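Local coordinates for putative chemotaxis protein (Desulfovibrio vulgaris str. Hildenborough, PDB 3H4Y), which is a putative CheX-type chemotaxis protein, probably acting as a phosphatase on a phosphorylated response regulator, as CheX relatives do on CheY, at residues S3-E8 and P31-V36; P12-T17 and M138-L143. All blocks are in the same frame, centred on the assembly; numbering follows the deposited sequence.

Interaction 1 of 2, residues S3-E8 and P31-V36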
ATOM      1  N   SER A   3     -10.098  10.600  23.782  1.00 39.51           N
ATOM      2  CA  SER A   3     -11.222  11.309  23.090  1.00 38.69           C
ATOM      3  C   SER A   3     -11.281  10.828  21.646  1.00 37.08           C
ATOM      4  O   SER A   3     -10.307  10.976  20.877  1.00 36.78           O
ATOM      5  CB  SER A   3     -11.031  12.830  23.149  1.00 40.79           C
ATOM      6  OG  SER A   3      -9.964  13.258  22.310  1.00 47.40           O
ATOM      7  N   VAL A   4     -12.419  10.256  21.261  1.00 31.60           N
ATOM      8  CA  VAL A   4     -12.491   9.629  19.961  1.00 28.15           C
ATOM      9  C   VAL A   4     -13.602  10.135  19.048  1.00 25.10           C
ATOM     10  O   VAL A   4     -13.838   9.535  17.999  1.00 22.85           O
ATOM     11  CB  VAL A   4     -12.508   8.079  20.096  1.00 29.35           C
ATOM     12  CG1 VAL A   4     -11.156   7.606  20.654  1.00 25.84           C
ATOM     13  CG2 VAL A   4     -13.679   7.593  20.977  1.00 27.05           C
ATOM     14  N   ASN A   5     -14.265  11.233  19.419  1.00 25.84           N
ATOM     15  CA  ASN A   5     -15.263  11.833  18.534  1.00 24.51           C
ATOM     16  C   ASN A   5     -16.290  10.776  18.084  1.00 24.43           C
ATOM     17  O   ASN A   5     -16.715  10.761  16.918  1.00 22.07           O
ATOM     18  CB  ASN A   5     -14.548  12.451  17.310  1.00 25.35           C
ATOM     19  CG  ASN A   5     -15.467  13.328  16.447  1.00 23.99           C
ATOM     20  OD1 ASN A   5     -16.433  13.927  16.938  1.00 22.74           O
ATOM     21  ND2 ASN A   5     -15.164  13.395  15.151  1.00 19.49           N
ATOM     22  N   GLY A   6     -16.654   9.890  19.021  1.00 24.03           N
ATOM     23  CA  GLY A   6     -17.636   8.826  18.783  1.00 24.50           C
ATOM     24  C   GLY A   6     -17.172   7.652  17.934  1.00 24.43           C
ATOM     25  O   GLY A   6     -17.998   6.834  17.521  1.00 23.99           O
ATOM     26  N   ILE A   7     -15.865   7.565  17.664  1.00 22.62           N
ATOM     27  CA  ILE A   7     -15.323   6.521  16.799  1.00 21.85           C
ATOM     28  C   ILE A   7     -14.558   5.541  17.670  1.00 21.97           C
ATOM     29  O   ILE A   7     -13.373   5.740  17.965  1.00 18.74           O
ATOM     30  CB  ILE A   7     -14.415   7.125  15.715  1.00 23.36           C
ATOM     31  CG1 ILE A   7     -15.201   8.145  14.891  1.00 22.89           C
ATOM     32  CG2 ILE A   7     -13.855   6.035  14.791  1.00 21.28           C
ATOM     33  CD1 ILE A   7     -14.313   9.047  14.085  1.00 26.47           C
ATOM     34  N   GLU A   8     -15.265   4.501  18.113  1.00 18.88           N
ATOM     35  CA  GLU A   8     -14.691   3.478  19.002  1.00 18.77           C
ATOM     36  C   GLU A   8     -13.467   2.757  18.442  1.00 13.94           C
ATOM     37  O   GLU A   8     -12.539   2.472  19.210  1.00 13.23           O
ATOM     38  CB  GLU A   8     -15.729   2.431  19.400  1.00 22.04           C
ATOM     39  CG  GLU A   8     -16.676   2.909  20.483  1.00 29.85           C
ATOM     40  CD  GLU A   8     -15.931   3.242  21.760  1.00 37.98           C
ATOM     41  OE1 GLU A   8     -15.318   2.318  22.345  1.00 41.07           O
ATOM     42  OE2 GLU A   8     -15.951   4.428  22.165  1.00 42.12           O
ATOM     43  N   PRO A  31      -2.581  12.743  19.593  1.00  9.39           N
ATOM     44  CA  PRO A  31      -3.673  12.624  18.618  1.00 10.33           C
ATOM     45  C   PRO A  31      -4.547  13.871  18.548  1.00 12.45           C
ATOM     46  O   PRO A  31      -4.748  14.571  19.571  1.00 12.45           O
ATOM     47  CB  PRO A  31      -4.499  11.456  19.165  1.00 12.52           C
ATOM     48  CG  PRO A  31      -4.235  11.465  20.603  1.00 10.99           C
ATOM     49  CD  PRO A  31      -2.808  11.900  20.778  1.00 11.25           C
ATOM     50  N   GLY A  32      -5.033  14.170  17.350  1.00 12.51           N
ATOM     51  CA  GLY A  32      -6.098  15.126  17.129  1.00 11.81           C
ATOM     52  C   GLY A  32      -7.415  14.355  17.117  1.00 11.20           C
ATOM     53  O   GLY A  32      -7.532  13.264  17.715  1.00 13.78           O
ATOM     54  N   LYS A  33      -8.392  14.920  16.433  1.00 13.42           N
ATOM     55  CA  LYS A  33      -9.766  14.394  16.454  1.00 12.20           C
ATOM     56  C   LYS A  33      -9.959  13.299  15.442  1.00 10.30           C
ATOM     57  O   LYS A  33      -9.818  13.541  14.246  1.00 11.57           O
ATOM     58  CB  LYS A  33     -10.762  15.511  16.139  1.00 12.89           C
ATOM     59  CG  LYS A  33     -12.207  15.108  16.386  1.00 15.73           C
ATOM     60  CD  LYS A  33     -13.161  16.289  16.326  1.00 21.60           C
ATOM     61  CE  LYS A  33     -13.424  16.752  14.912  1.00 26.59           C
ATOM     62  NZ  LYS A  33     -14.204  18.042  14.948  1.00 35.77           N
ATOM     63  N   PRO A  34     -10.330  12.082  15.883  1.00 10.20           N
ATOM     64  CA  PRO A  34     -10.618  11.085  14.878  1.00 11.34           C
ATOM     65  C   PRO A  34     -11.864  11.430  14.081  1.00 12.04           C
ATOM     66  O   PRO A  34     -12.767  12.093  14.597  1.00 14.08           O
ATOM     67  CB  PRO A  34     -10.858   9.813  15.716  1.00 12.80           C
ATOM     68  CG  PRO A  34     -10.143  10.048  16.943  1.00 14.56           C
ATOM     69  CD  PRO A  34     -10.319  11.498  17.228  1.00 12.23           C
ATOM     70  N   TYR A  35     -11.884  11.033  12.823  1.00 11.04           N
ATOM     71  CA  TYR A  35     -13.070  11.241  11.971  1.00 11.48           C
ATOM     72  C   TYR A  35     -13.145  10.165  10.902  1.00 13.80           C
ATOM     73  O   TYR A  35     -12.168   9.464  10.634  1.00 13.87           O
ATOM     74  CB  TYR A  35     -13.044  12.630  11.322  1.00 13.69           C
ATOM     75  CG  TYR A  35     -11.957  12.834  10.291  1.00 13.62           C
ATOM     76  CD1 TYR A  35     -10.688  13.213  10.678  1.00 15.23           C
ATOM     77  CD2 TYR A  35     -12.201  12.643   8.934  1.00 17.98           C
ATOM     78  CE1 TYR A  35      -9.683  13.418   9.749  1.00 20.65           C
ATOM     79  CE2 TYR A  35     -11.201  12.834   7.994  1.00 18.39           C
ATOM     80  CZ  TYR A  35      -9.948  13.223   8.400  1.00 17.85           C
ATOM     81  OH  TYR A  35      -8.913  13.390   7.478  1.00 20.86           O
ATOM     82  N   VAL A  36     -14.325  10.018  10.305  1.00 14.76           N
ATOM     83  CA  VAL A  36     -14.515   9.101   9.174  1.00 14.79           C
ATOM     84  C   VAL A  36     -15.029   9.877   7.950  1.00 14.58           C
ATOM     85  O   VAL A  36     -15.840  10.803   8.063  1.00 15.81           O
ATOM     86  CB  VAL A  36     -15.431   7.905   9.531  1.00 17.58           C
ATOM     87  CG1 VAL A  36     -14.802   7.041  10.615  1.00 17.64           C
ATOM     88  CG2 VAL A  36     -16.810   8.394   9.966  1.00 23.89           C
TER
HETATM   89  O   HOH W   1      -8.048  12.141  20.145  1.00 30.27           O
HETATM   90  O   HOH W   2     -17.016  16.258  15.583  1.00 32.04           O

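Interaction 2 of 2, residues P12-T17 and M138-L143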
ATOM      1  N   PRO A  12      -7.986   1.577  19.713  1.00 10.99           N
ATOM      2  CA  PRO A  12      -6.802   0.713  19.544  1.00 10.71           C
ATOM      3  C   PRO A  12      -5.698   1.368  18.681  1.00 10.53           C
ATOM      4  O   PRO A  12      -4.502   1.102  18.876  1.00  9.95           O
ATOM      5  CB  PRO A  12      -7.386  -0.574  18.933  1.00 11.51           C
ATOM      6  CG  PRO A  12      -8.736  -0.197  18.404  1.00 13.39           C
ATOM      7  CD  PRO A  12      -9.224   0.935  19.203  1.00  9.71           C
ATOM      8  N   PHE A  13      -6.086   2.205  17.722  1.00  9.90           N
ATOM      9  CA  PHE A  13      -5.097   2.929  16.904  1.00 10.71           C
ATOM     10  C   PHE A  13      -4.347   3.994  17.656  1.00 11.01           C
ATOM     11  O   PHE A  13      -3.133   4.161  17.465  1.00 10.43           O
ATOM     12  CB  PHE A  13      -5.749   3.457  15.614  1.00 11.72           C
ATOM     13  CG  PHE A  13      -5.969   2.374  14.609  1.00 10.12           C
ATOM     14  CD1 PHE A  13      -4.921   1.950  13.791  1.00 10.52           C
ATOM     15  CD2 PHE A  13      -7.191   1.699  14.531  1.00 11.48           C
ATOM     16  CE1 PHE A  13      -5.093   0.907  12.917  1.00 10.07           C
ATOM     17  CE2 PHE A  13      -7.361   0.654  13.641  1.00  9.45           C
ATOM     18  CZ  PHE A  13      -6.288   0.260  12.832  1.00 11.74           C
ATOM     19  N   ILE A  14      -5.060   4.733  18.499  1.00 10.78           N
ATOM     20  CA  ILE A  14      -4.385   5.754  19.295  1.00  9.79           C
ATOM     21  C   ILE A  14      -3.434   5.075  20.285  1.00 10.58           C
ATOM     22  O   ILE A  14      -2.279   5.460  20.400  1.00 11.25           O
ATOM     23  CB  ILE A  14      -5.413   6.658  19.995  1.00 11.01           C
ATOM     24  CG1 ILE A  14      -6.140   7.506  18.961  1.00 12.39           C
ATOM     25  CG2 ILE A  14      -4.716   7.551  21.067  1.00 14.79           C
ATOM     26  CD1 ILE A  14      -7.410   8.186  19.529  1.00 15.09           C
ATOM     27  N   ALA A  15      -3.909   4.039  20.983  1.00  9.74           N
ATOM     28  CA  ALA A  15      -3.084   3.338  21.929  1.00 10.07           C
ATOM     29  C   ALA A  15      -1.842   2.744  21.273  1.00 10.02           C
ATOM     30  O   ALA A  15      -0.708   2.893  21.783  1.00 11.98           O
ATOM     31  CB  ALA A  15      -3.904   2.221  22.636  1.00  9.95           C
ATOM     32  N   ALA A  16      -2.046   2.079  20.136  1.00 10.46           N
ATOM     33  CA  ALA A  16      -0.942   1.463  19.360  1.00  9.75           C
ATOM     34  C   ALA A  16       0.086   2.492  18.896  1.00 10.31           C
ATOM     35  O   ALA A  16       1.297   2.308  19.050  1.00 10.15           O
ATOM     36  CB  ALA A  16      -1.498   0.698  18.173  1.00 10.50           C
ATOM     37  N   THR A  17      -0.415   3.583  18.349  1.00 10.35           N
ATOM     38  CA  THR A  17       0.438   4.652  17.832  1.00  8.74           C
ATOM     39  C   THR A  17       1.309   5.273  18.927  1.00 10.75           C
ATOM     40  O   THR A  17       2.528   5.416  18.779  1.00 11.01           O
ATOM     41  CB  THR A  17      -0.384   5.726  17.106  1.00  9.63           C
ATOM     42  OG1 THR A  17      -1.035   5.144  15.983  1.00 10.82           O
ATOM     43  CG2 THR A  17       0.517   6.861  16.596  1.00  9.41           C
HETATM   44  N   MSE A 138     -11.444   5.868   8.278  1.00 10.24           N
HETATM   45  CA  MSE A 138     -11.069   6.539   9.550  1.00 10.78           C
HETATM   46  C   MSE A 138      -9.701   7.191   9.364  1.00  9.94           C
HETATM   47  O   MSE A 138      -8.773   6.586   8.796  1.00 11.71           O
HETATM   48  CB  MSE A 138     -10.972   5.545  10.719  1.00 12.77           C
HETATM   49  CG  MSE A 138     -10.640   6.174  12.097  1.00 14.02           C
HETATM   50 SE   MSE A 138      -9.712   4.875  13.239  0.75 15.17          SE
HETATM   51  CE  MSE A 138      -7.957   4.992  12.424  1.00 23.05           C
ATOM     52  N   ALA A 139      -9.573   8.434   9.816  1.00  9.95           N
ATOM     53  CA  ALA A 139      -8.288   9.097   9.862  1.00  9.89           C
ATOM     54  C   ALA A 139      -8.098   9.746  11.222  1.00 11.64           C
ATOM     55  O   ALA A 139      -9.052  10.261  11.819  1.00 11.91           O
ATOM     56  CB  ALA A 139      -8.176  10.125   8.787  1.00 10.36           C
ATOM     57  N   ILE A 140      -6.856   9.712  11.709  1.00 10.47           N
ATOM     58  CA  ILE A 140      -6.501  10.354  12.986  1.00  9.84           C
ATOM     59  C   ILE A 140      -5.195  11.093  12.734  1.00  9.55           C
ATOM     60  O   ILE A 140      -4.157  10.458  12.430  1.00  9.50           O
ATOM     61  CB  ILE A 140      -6.314   9.362  14.169  1.00  9.69           C
ATOM     62  CG1 ILE A 140      -7.482   8.374  14.304  1.00 11.50           C
ATOM     63  CG2 ILE A 140      -6.059  10.137  15.522  1.00 11.59           C
ATOM     64  CD1 ILE A 140      -7.132   7.169  15.154  1.00 14.20           C
ATOM     65  N   PRO A 141      -5.249  12.428  12.809  1.00  8.97           N
ATOM     66  CA  PRO A 141      -3.985  13.152  12.730  1.00 10.21           C
ATOM     67  C   PRO A 141      -3.248  13.062  14.077  1.00 10.16           C
ATOM     68  O   PRO A 141      -3.873  13.011  15.140  1.00  9.49           O
ATOM     69  CB  PRO A 141      -4.422  14.579  12.465  1.00 13.09           C
ATOM     70  CG  PRO A 141      -5.777  14.703  13.160  1.00 14.81           C
ATOM     71  CD  PRO A 141      -6.408  13.311  13.058  1.00  7.81           C
ATOM     72  N   PHE A 142      -1.921  13.039  14.027  1.00  9.31           N
ATOM     73  CA  PHE A 142      -1.074  13.133  15.208  1.00  9.44           C
ATOM     74  C   PHE A 142      -0.041  14.258  15.015  1.00 10.10           C
ATOM     75  O   PHE A 142       0.421  14.519  13.890  1.00 10.62           O
ATOM     76  CB  PHE A 142      -0.324  11.820  15.438  1.00 10.07           C
ATOM     77  CG  PHE A 142      -1.197  10.696  15.869  1.00  8.74           C
ATOM     78  CD1 PHE A 142      -1.945   9.979  14.937  1.00  9.83           C
ATOM     79  CD2 PHE A 142      -1.247  10.303  17.204  1.00  9.70           C
ATOM     80  CE1 PHE A 142      -2.725   8.903  15.338  1.00 10.46           C
ATOM     81  CE2 PHE A 142      -1.986   9.237  17.604  1.00  9.78           C
ATOM     82  CZ  PHE A 142      -2.750   8.540  16.693  1.00 10.53           C
ATOM     83  N   LEU A 143       0.294  14.927  16.117  1.00  8.88           N
ATOM     84  CA  LEU A 143       1.353  15.896  16.139  1.00  8.32           C
ATOM     85  C   LEU A 143       2.539  15.396  16.965  1.00  7.93           C
ATOM     86  O   LEU A 143       2.376  14.764  18.023  1.00 10.14           O
ATOM     87  CB  LEU A 143       0.863  17.222  16.738  1.00  9.66           C
ATOM     88  CG  LEU A 143       0.046  18.141  15.830  1.00 18.27           C
ATOM     89  CD1 LEU A 143      -0.298  19.432  16.567  1.00 24.38           C
ATOM     90  CD2 LEU A 143       0.837  18.509  14.598  1.00 31.10           C
TER

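Interaction 1 of 2, residues S3-E8 and P31-V36
The N-terminal segment 3-8 makes a type I' turn from Val4 to Ile7, closed by Ile7 N bonding Val4 O at 2.8 Å, and lies against the loop and strand of 31-36, with Val4 and Pro34 the closest pair of alpha carbons. Asn5, at the second position of the turn, supplies the direct hydrogen bond. With CG anti to the backbone N (chi1 -169°), its amide reaches toward the partner segment, and ND2 meets Pro34 O at 2.8 Å. The bond is nearly straight (164° at the hydrogen), it runs almost along the C=O axis, and the oxygen sits close to the amide plane. The aliphatic part of Lys33 crosses the same amide obliquely, its CG 3.6 Å from Asn5 ND2. On the other branch, OD1 accepts from a water that is also weakly bonded to Lys33 NZ. Ile7 comes in beside this bond: CG1 is anti to the carbonyl carbon and the extended chi2 of 164° drives CD1 onto the Pro34-Tyr35 peptide link, 3.3 Å from Tyr35 CA, with the side-chain carbons Pro34 CB and Val36 CG1 farther off. The Pro34 ring packs under the turn, CB 3.8 Å from Val4 O. At the other end a second water donates to Ser3 O and to Gly32 O, bridging two backbone carbonyls. Val4 turns instead to helix 10-25, where it touches Ala10, Lys11 and Ile14, while Pro34 rests on Ile140. The arrangement is a tight turn leading into the first helix, fastened by a side-chain-to-backbone bond to strand 30-37, one of the two outermost strands of the antiparallel sheet.

Interaction 2 of 2, residues P12-T17 and M138-L143
Thr17 and Phe142 meet tip to tip, the methyl CG2 of the threonine lying over one face of the ring, 3.7 Å from its centroid and 17° off the normal, a well-formed CH-pi contact. One helical turn back, Ile14 comes to the edge of the same ring, its CA 4.1 Å from Phe142 CZ. Its CG1 also meets Ile140 CD1 at 3.9 Å, the two isoleucines crossing at about a right angle. That same CD1 touches Phe13 CB, so one methyl of the strand fits between two neighbouring residues of the helix. Met138, present as selenomethionine, ends the row: its chain bends at chi3 (77°) and places CE over a face of the Phe13 ring, 3.9 Å from CG, while SE stands obliquely at 5.1 Å from the centroid in a Met-aromatic contact. What aims Thr17 is a hydrogen bond inside the helix. OG1 lies beside its own backbone N and donates to Phe13 O at 2.8 Å, from above the carbonyl plane; that oxygen also takes Thr17 N. The hydroxyl is thereby satisfied and CG2, anti to the backbone N, is turned to the strand. Farther out, Phe149 stacks on Phe142, Phe153 meets the Phe13 ring, and Ala103 and Ile99 of helix 84-109 touch Phe13 and Thr17. Helix and strand run 33° apart with axes 10.3 Å from each other, room enough for a layer of side chains. No hydrogen bond crosses between them: this buried helix-on-sheet packing rests on dispersion and CH-pi contacts, with the threonine's polar end tied back to its own helix.

Interaction 1 and interaction 2 lie about 9 Å apart, centre to centre, and touch through the sheet: strands 30-37 and 137-144 are antiparallel neighbours, with probable hydrogen bonds from Gly32 N to Pro141 O and from Ala139 N to Tyr35 O. Along the chain their segments alternate, 3-8, 12-17, 31-36, 138-143, so the two contacts interlock. Helix 10-25 follows directly on the N-terminal turn and leads to strand 30-37, the sheet's outermost strand on that side; 137-144 is the next strand inward. Interaction 1 is at the surface, whereas interaction 2 is largely buried, together joining the N-terminal region to a strand near the C-terminus.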